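Local coordinates for protein dTDP-4-amino-4,6-dideoxyglucose formyltransferase (Mycobacterium tuberculosis CAS/NITR204, PDB 5VYQ) that probably transfers a formyl group from a reduced folate cofactor to the sugar amine of dTDP-4-amino-4,6-dideoxyglucose, at residues 63-69 with 86-92. Residues are numbered along the deposited sequence; the frame is centred on the assembly and turned at random. Where two conformers were deposited one is given.
Sequences CDVAERV and QRFPAAL. With FON (N-{[4-({[(6R)-2-amino-5-formyl-4-oxo-1,4,5,6,7,8-hexahydropteridin-6-yl]methyl}amino)phenyl]carbonyl}-L-glutamic acid), chain C.
The start of helix 65-75 lies against the loop that leads into helix 90-95, with the CA atoms of Val-65 and Phe-88 6.8 Å apart. Gln-86 reaches over to the helix start, its CG anti to the backbone N (chi1 -177°) and the chain extended beyond, which brings both ends of its amide to the helix. Gln-86 NE2 donates to Asp-64 OD1 (3.0 Å, 165°); OD1 lies close to the amide plane, whereas NE2 comes from above the carboxylate plane. Gln-86 OE1 accepts from Val-65 N at 3.0 Å, the donor standing above the carbonyl plane. Asp-64 is the N-cap: its OD1 also takes Glu-67 N at 3.2 Å, from the opposite face of the carboxylate. Beside these bonds, Val-65 CG1 fits among Phe-88 CD2, Pro-89 CD and Leu-92 CD2, the last a tight 3.5 Å away. Farther along, Val-69 CG2 abuts the ring of Pro-89, 3.6 Å from its CG, while CG1 rests on Ala-91 and the backbone N of Leu-92. Leu-27 of strand 24-28 packs against both Val-65 and Phe-88, tying the contact to the central sheet. Both helices follow parallel strands of the Rossmann-like formyltransferase domain, and Gln-86, Arg-87 and Phe-88 line its folinic acid pocket. There FON NA2 donates to Phe-88 O at 3.2 Å, almost straight, and N8 bonds weakly to Gln-86 O. Two bonds thus fix the rotation of the Gln-86 amide and, with the valine packing, probably help hold the loop whose carbonyls receive the pterin.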
loop_
_atom_site.group_PDB
_atom_site.type_symbol
_atom_site.label_atom_id
_atom_site.label_comp_id
_atom_site.label_asym_id
_atom_site.label_seq_id
_atom_site.Cartn_x
_atom_site.Cartn_y
_atom_site.Cartn_z
ATOM N N CYS A 63 31.307 19.289 10.472
ATOM C CA CYS A 63 31.572 20.266 11.507
ATOM C C CYS A 63 30.745 19.967 12.733
ATOM O O CYS A 63 29.509 19.879 12.662
ATOM C CB CYS A 63 31.246 21.656 10.981
ATOM S SG CYS A 63 31.486 22.980 12.188
ATOM N N ASP A 64 31.435 19.764 13.852
ATOM C CA ASP A 64 30.774 19.522 15.125
ATOM C C ASP A 64 30.570 20.898 15.733
ATOM O O ASP A 64 31.456 21.510 16.345
ATOM C CB ASP A 64 31.594 18.617 16.044
ATOM C CG ASP A 64 30.865 18.303 17.324
ATOM O OD1 ASP A 64 30.127 19.183 17.853
ATOM O OD2 ASP A 64 31.062 17.173 17.798
ATOM N N VAL A 65 29.324 21.349 15.634
ATOM C CA VAL A 65 28.916 22.648 16.043
ATOM C C VAL A 65 29.155 22.924 17.523
ATOM O O VAL A 65 29.561 24.019 17.886
ATOM C CB VAL A 65 27.452 22.816 15.565
ATOM C CG1 VAL A 65 26.682 23.836 16.349
ATOM C CG2 VAL A 65 27.449 23.092 14.076
ATOM N N ALA A 66 28.904 21.939 18.370
ATOM C CA ALA A 66 29.115 22.099 19.790
ATOM C C ALA A 66 30.603 22.292 20.121
ATOM O O ALA A 66 30.938 23.091 20.968
ATOM C CB ALA A 66 28.543 20.904 20.536
ATOM N N GLU A 67 31.491 21.565 19.467
ATOM C CA GLU A 67 32.908 21.736 19.752
ATOM C C GLU A 67 33.474 23.019 19.137
ATOM O O GLU A 67 34.455 23.552 19.653
ATOM C CB GLU A 67 33.724 20.552 19.226
ATOM C CG GLU A 67 33.317 19.204 19.802
ATOM C CD GLU A 67 34.166 18.048 19.286
ATOM O OE1 GLU A 67 34.254 17.020 20.001
ATOM O OE2 GLU A 67 34.746 18.142 18.176
ATOM N N ARG A 68 32.880 23.499 18.045
ATOM C CA ARG A 68 33.471 24.572 17.264
ATOM C C ARG A 68 32.783 25.929 17.422
ATOM O O ARG A 68 33.079 26.847 16.643
ATOM C CB ARG A 68 33.473 24.174 15.785
ATOM C CG ARG A 68 34.307 22.945 15.471
ATOM C CD ARG A 68 35.763 23.344 15.246
ATOM N NE ARG A 68 36.469 23.939 16.368
ATOM C CZ ARG A 68 37.072 23.258 17.344
ATOM N NH1 ARG A 68 37.019 21.939 17.397
ATOM N NH2 ARG A 68 37.734 23.908 18.289
ATOM N N VAL A 69 31.950 26.076 18.448
ATOM C CA VAL A 69 31.153 27.301 18.655
ATOM C C VAL A 69 31.993 28.572 18.613
ATOM O O VAL A 69 31.629 29.584 17.951
ATOM C CB VAL A 69 30.401 27.327 20.012
ATOM C CG1 VAL A 69 29.554 28.583 20.140
ATOM C CG2 VAL A 69 29.538 26.101 20.210
ATOM N N GLN A 86 22.016 18.573 14.265
ATOM C CA GLN A 86 22.695 18.899 15.529
ATOM C C GLN A 86 22.101 20.179 16.133
ATOM O O GLN A 86 22.076 21.207 15.456
ATOM C CB GLN A 86 24.176 19.098 15.255
ATOM C CG GLN A 86 24.932 19.356 16.552
ATOM C CD GLN A 86 26.441 19.226 16.395
ATOM O OE1 GLN A 86 27.003 19.485 15.327
ATOM N NE2 GLN A 86 27.117 18.910 17.513
ATOM N N ARG A 87 21.640 20.149 17.380
ATOM C CA ARG A 87 21.112 21.344 18.024
ATOM C C ARG A 87 22.234 22.370 18.185
ATOM O O ARG A 87 23.381 22.026 18.452
ATOM C CB ARG A 87 20.488 21.005 19.390
ATOM C CG ARG A 87 19.556 22.079 19.914
ATOM C CD ARG A 87 18.624 21.531 20.972
ATOM N NE ARG A 87 17.724 22.552 21.483
ATOM C CZ ARG A 87 16.594 22.232 22.089
ATOM N NH1 ARG A 87 15.784 23.163 22.562
ATOM N NH2 ARG A 87 16.271 20.951 22.199
ATOM N N PHE A 88 21.897 23.641 17.996
ATOM C CA PHE A 88 22.831 24.760 18.127
ATOM C C PHE A 88 22.768 25.139 19.605
ATOM O O PHE A 88 21.687 25.473 20.112
ATOM C CB PHE A 88 22.387 25.943 17.275
ATOM C CG PHE A 88 22.597 25.785 15.775
ATOM C CD1 PHE A 88 22.422 26.893 14.970
ATOM C CD2 PHE A 88 23.025 24.596 15.158
ATOM C CE1 PHE A 88 22.586 26.855 13.585
ATOM C CE2 PHE A 88 23.190 24.548 13.787
ATOM C CZ PHE A 88 22.992 25.663 12.988
ATOM N N PRO A 89 23.909 25.135 20.279
ATOM C CA PRO A 89 23.863 25.583 21.670
ATOM C C PRO A 89 23.673 27.073 21.859
ATOM O O PRO A 89 23.854 27.864 20.917
ATOM C CB PRO A 89 25.230 25.189 22.202
ATOM C CG PRO A 89 26.102 25.245 20.998
ATOM C CD PRO A 89 25.269 24.764 19.851
ATOM N N ALA A 90 23.355 27.429 23.109
ATOM C CA ALA A 90 23.128 28.824 23.446
ATOM C C ALA A 90 24.276 29.715 22.971
ATOM O O ALA A 90 24.033 30.768 22.395
ATOM C CB ALA A 90 22.905 28.978 24.957
ATOM N N ALA A 91 25.531 29.316 23.184
ATOM C CA ALA A 91 26.632 30.221 22.848
ATOM C C ALA A 91 26.690 30.539 21.343
ATOM O O ALA A 91 27.148 31.609 20.935
ATOM C CB ALA A 91 27.972 29.683 23.319
ATOM N N LEU A 92 26.227 29.612 20.519
ATOM C CA LEU A 92 26.241 29.810 19.095
ATOM C C LEU A 92 25.093 30.730 18.732
ATOM O O LEU A 92 25.326 31.760 18.120
ATOM C CB LEU A 92 26.107 28.489 18.340
ATOM C CG LEU A 92 26.024 28.603 16.817
ATOM C CD1 LEU A 92 27.256 29.301 16.260
ATOM C CD2 LEU A 92 25.899 27.221 16.192
HETATM N N1 FON C . 19.058 24.497 17.264
HETATM C C2 FON C . 18.184 25.195 17.980
HETATM N NA2 FON C . 18.628 25.817 19.110
HETATM N N3 FON C . 16.899 25.258 17.593
HETATM C C4 FON C . 16.425 24.639 16.485
HETATM O O4 FON C . 15.226 24.750 16.136
HETATM C C4A FON C . 17.377 23.886 15.650
HETATM N N5 FON C . 17.062 23.145 14.498
HETATM C C6 FON C . 17.974 22.022 14.225
HETATM C C7 FON C . 19.393 22.592 14.138
HETATM N N8 FON C . 19.699 23.239 15.390
HETATM C C8A FON C . 18.759 23.869 16.118
HETATM C C9 FON C . 17.848 20.871 15.247
HETATM N N10 FON C . 16.526 20.265 15.120
HETATM C C11 FON C . 15.178 17.091 17.447
HETATM C C12 FON C . 14.337 17.711 16.523
HETATM C C13 FON C . 14.812 18.770 15.757
HETATM C C14 FON C . 16.124 19.210 15.884
HETATM C C15 FON C . 16.975 18.603 16.801
HETATM C C16 FON C . 16.496 17.549 17.579
HETATM C C FON C . 14.632 15.925 18.282
HETATM O O FON C . 13.537 15.373 18.040
HETATM N N FON C . 15.395 15.484 19.287
HETATM C CA FON C . 15.061 14.326 20.114
HETATM C CB FON C . 16.180 13.271 20.123
HETATM C CG FON C . 16.439 12.795 18.689
HETATM C CD FON C . 17.178 11.483 18.518
HETATM O OE1 FON C . 17.145 10.645 19.443
HETATM O OE2 FON C . 17.763 11.261 17.425
HETATM C CT FON C . 14.748 14.793 21.504
HETATM O O1 FON C . 14.104 13.983 22.214
HETATM O O2 FON C . 15.115 15.937 21.873
HETATM C CP1 FON C . 16.049 23.412 13.788
HETATM O O3 FON C . 15.762 22.747 12.799
#